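Local coordinates for tyrosine recombinase XerH (Helicobacter pylori, PDB 5JJV), which cuts and rejoins DNA at difH sites as a site-specific tyrosine recombinase involved in chromosome segregation, at the interface of chains A and B. Residues are numbered along the deposited sequence; one frame, centred on the assembly and turned at random. Chains: chain A/B, Tyrosine recombinase XerH.

The interface of chains A and B. Residues chain A 326, 328-329, 331, 339; chain B 321, 327, 343, 346, 348.
A:Ile328 pushes its side chain in between B:Tyr321 and B:Arg343, with a flat group of chain B on either side of it. It belongs to helix 327-334 of chain A and has 90 Å² of its surface hidden by chain B. CG1 lies anti to the carbonyl carbon (chi1 -63°), and from there the chain runs out, past the phenol and opposite to it in direction, until CD1 sits over the middle of the B:Tyr321 ring, 3.6 Å from its centroid, in a CH-pi contact. CD1 of A:Ile328 also meets the methyl CG2 of B:Thr346 at 3.5 Å. The other branch, CG2 of A:Ile328, rests on one face of the B:Arg343 guanidinium, displaced toward its rim, 3.7 Å from CZ of B:Arg343.

At the start of that helix the phenol OH of B:Tyr321 accepts a nearly straight hydrogen bond from the backbone N of A:Ile328 (3.0 Å, 165° at H). The carboxylate oxygen OD1 of A:Asp326 caps the helix start by accepting a hydrogen bond from the backbone N of A:Leu329, which approaches from above the carboxylate plane. OD1 also lies at the edge of the phenol ring, but is modelled too close to OH for that pair to be trusted.

On the far side of A:Ile328, A:Gln331 stretches out to B:Arg343, whose chain bends beyond CG and brings NE round to face the amide oxygen. Leucine methyls meet tip to tip beside it, A:Leu339 CD1 against B:Leu327 CD2 at 3.5 Å, and A:Leu339 CD1 also touches CB of B:Arg343.

This patch joins two recombinase subunits in the post-cleavage complex with palindromic difH DNA, its centre about 19 Å from the active-site residue A:Arg214; it probably helps couple neighbouring catalytic domains. The amide and guanidinium planes stand 71° apart, and NE of B:Arg343 gives its hydrogen almost straight, within the guanidinium plane though tilted from the amide carbonyl plane, to OE1 of A:Gln331 at 2.7 Å.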
loop_
_atom_site.group_PDB
_atom_site.type_symbol
_atom_site.label_atom_id
_atom_site.label_comp_id
_atom_site.label_asym_id
_atom_site.label_seq_id
_atom_site.Cartn_x
_atom_site.Cartn_y
_atom_site.Cartn_z
ATOM N N ASP A 326 23.270 7.604 -0.633
ATOM C CA ASP A 326 23.295 6.327 0.067
ATOM C C ASP A 326 22.251 6.357 1.180
ATOM O O ASP A 326 22.465 6.970 2.228
ATOM C CB ASP A 326 24.696 6.056 0.624
ATOM C CG ASP A 326 24.872 4.633 1.124
ATOM O OD1 ASP A 326 23.909 4.051 1.663
ATOM O OD2 ASP A 326 25.991 4.097 0.984
ATOM N N ILE A 328 21.054 4.038 3.230
ATOM C CA ILE A 328 21.434 3.376 4.472
ATOM C C ILE A 328 22.476 4.192 5.237
ATOM O O ILE A 328 22.461 4.231 6.469
ATOM C CB ILE A 328 21.964 1.954 4.201
ATOM C CG1 ILE A 328 20.853 1.101 3.591
ATOM C CG2 ILE A 328 22.476 1.305 5.479
ATOM C CD1 ILE A 328 21.206 -0.350 3.450
ATOM N N LEU A 329 23.369 4.856 4.509
ATOM C CA LEU A 329 24.347 5.732 5.142
ATOM C C LEU A 329 23.643 6.876 5.866
ATOM O O LEU A 329 24.051 7.273 6.957
ATOM C CB LEU A 329 25.336 6.280 4.114
ATOM C CG LEU A 329 26.389 7.254 4.648
ATOM C CD1 LEU A 329 27.156 6.632 5.805
ATOM C CD2 LEU A 329 27.339 7.678 3.540
ATOM N N GLN A 331 20.581 6.686 7.074
ATOM C CA GLN A 331 19.945 6.046 8.218
ATOM C C GLN A 331 20.926 5.859 9.371
ATOM O O GLN A 331 20.643 6.234 10.506
ATOM C CB GLN A 331 19.356 4.693 7.818
ATOM C CG GLN A 331 18.647 3.990 8.961
ATOM C CD GLN A 331 18.207 2.581 8.615
ATOM O OE1 GLN A 331 18.786 1.930 7.745
ATOM N NE2 GLN A 331 17.173 2.101 9.300
ATOM N N LEU A 339 13.622 3.336 7.643
ATOM C CA LEU A 339 14.061 3.860 6.356
ATOM C C LEU A 339 13.020 4.802 5.759
ATOM O O LEU A 339 13.314 5.556 4.832
ATOM C CB LEU A 339 14.353 2.716 5.388
ATOM C CG LEU A 339 15.578 1.874 5.738
ATOM C CD1 LEU A 339 15.443 0.483 5.156
ATOM C CD2 LEU A 339 16.840 2.551 5.229
ATOM N N TYR B 321 24.286 -4.334 -1.998
ATOM C CA TYR B 321 24.098 -2.928 -1.665
ATOM C C TYR B 321 25.436 -2.206 -1.589
ATOM O O TYR B 321 25.534 -1.028 -1.928
ATOM C CB TYR B 321 23.347 -2.762 -0.343
ATOM C CG TYR B 321 23.077 -1.311 -0.004
ATOM C CD1 TYR B 321 21.946 -0.666 -0.486
ATOM C CD2 TYR B 321 23.962 -0.579 0.780
ATOM C CE1 TYR B 321 21.697 0.660 -0.191
ATOM C CE2 TYR B 321 23.722 0.749 1.078
ATOM C CZ TYR B 321 22.588 1.363 0.589
ATOM O OH TYR B 321 22.338 2.684 0.882
ATOM N N LEU B 327 18.782 -0.140 -2.479
ATOM C CA LEU B 327 18.024 -1.048 -1.627
ATOM C C LEU B 327 16.855 -1.687 -2.372
ATOM O O LEU B 327 16.452 -2.808 -2.062
ATOM C CB LEU B 327 17.519 -0.314 -0.387
ATOM C CG LEU B 327 17.190 -1.212 0.804
ATOM C CD1 LEU B 327 18.352 -2.149 1.098
ATOM C CD2 LEU B 327 16.866 -0.366 2.017
ATOM N N ARG B 343 16.435 -4.526 4.517
ATOM C CA ARG B 343 17.424 -3.947 5.417
ATOM C C ARG B 343 17.933 -4.984 6.414
ATOM O O ARG B 343 19.071 -4.905 6.881
ATOM C CB ARG B 343 16.827 -2.747 6.159
ATOM C CG ARG B 343 17.784 -2.038 7.107
ATOM C CD ARG B 343 18.931 -1.375 6.360
ATOM N NE ARG B 343 19.752 -0.554 7.247
ATOM C CZ ARG B 343 20.864 -0.974 7.843
ATOM N NH1 ARG B 343 21.300 -2.211 7.648
ATOM N NH2 ARG B 343 21.542 -0.156 8.635
ATOM N N THR B 346 20.741 -6.507 4.796
ATOM C CA THR B 346 21.765 -5.555 4.390
ATOM C C THR B 346 22.489 -4.974 5.596
ATOM O O THR B 346 21.958 -4.111 6.295
ATOM C CB THR B 346 21.163 -4.418 3.561
ATOM O OG1 THR B 346 20.265 -4.961 2.585
ATOM C CG2 THR B 346 22.261 -3.657 2.860
ATOM N N PHE B 348 25.538 -2.990 7.653
ATOM C CA PHE B 348 26.337 -1.784 7.482
ATOM C C PHE B 348 27.595 -1.816 8.343
ATOM O O PHE B 348 27.516 -1.944 9.565
ATOM C CB PHE B 348 25.491 -0.553 7.826
ATOM C CG PHE B 348 26.244 0.746 7.764
ATOM C CD1 PHE B 348 26.363 1.436 6.568
ATOM C CD2 PHE B 348 26.816 1.288 8.907
ATOM C CE1 PHE B 348 27.047 2.636 6.509
ATOM C CE2 PHE B 348 27.500 2.488 8.855
ATOM C CZ PHE B 348 27.617 3.163 7.653
#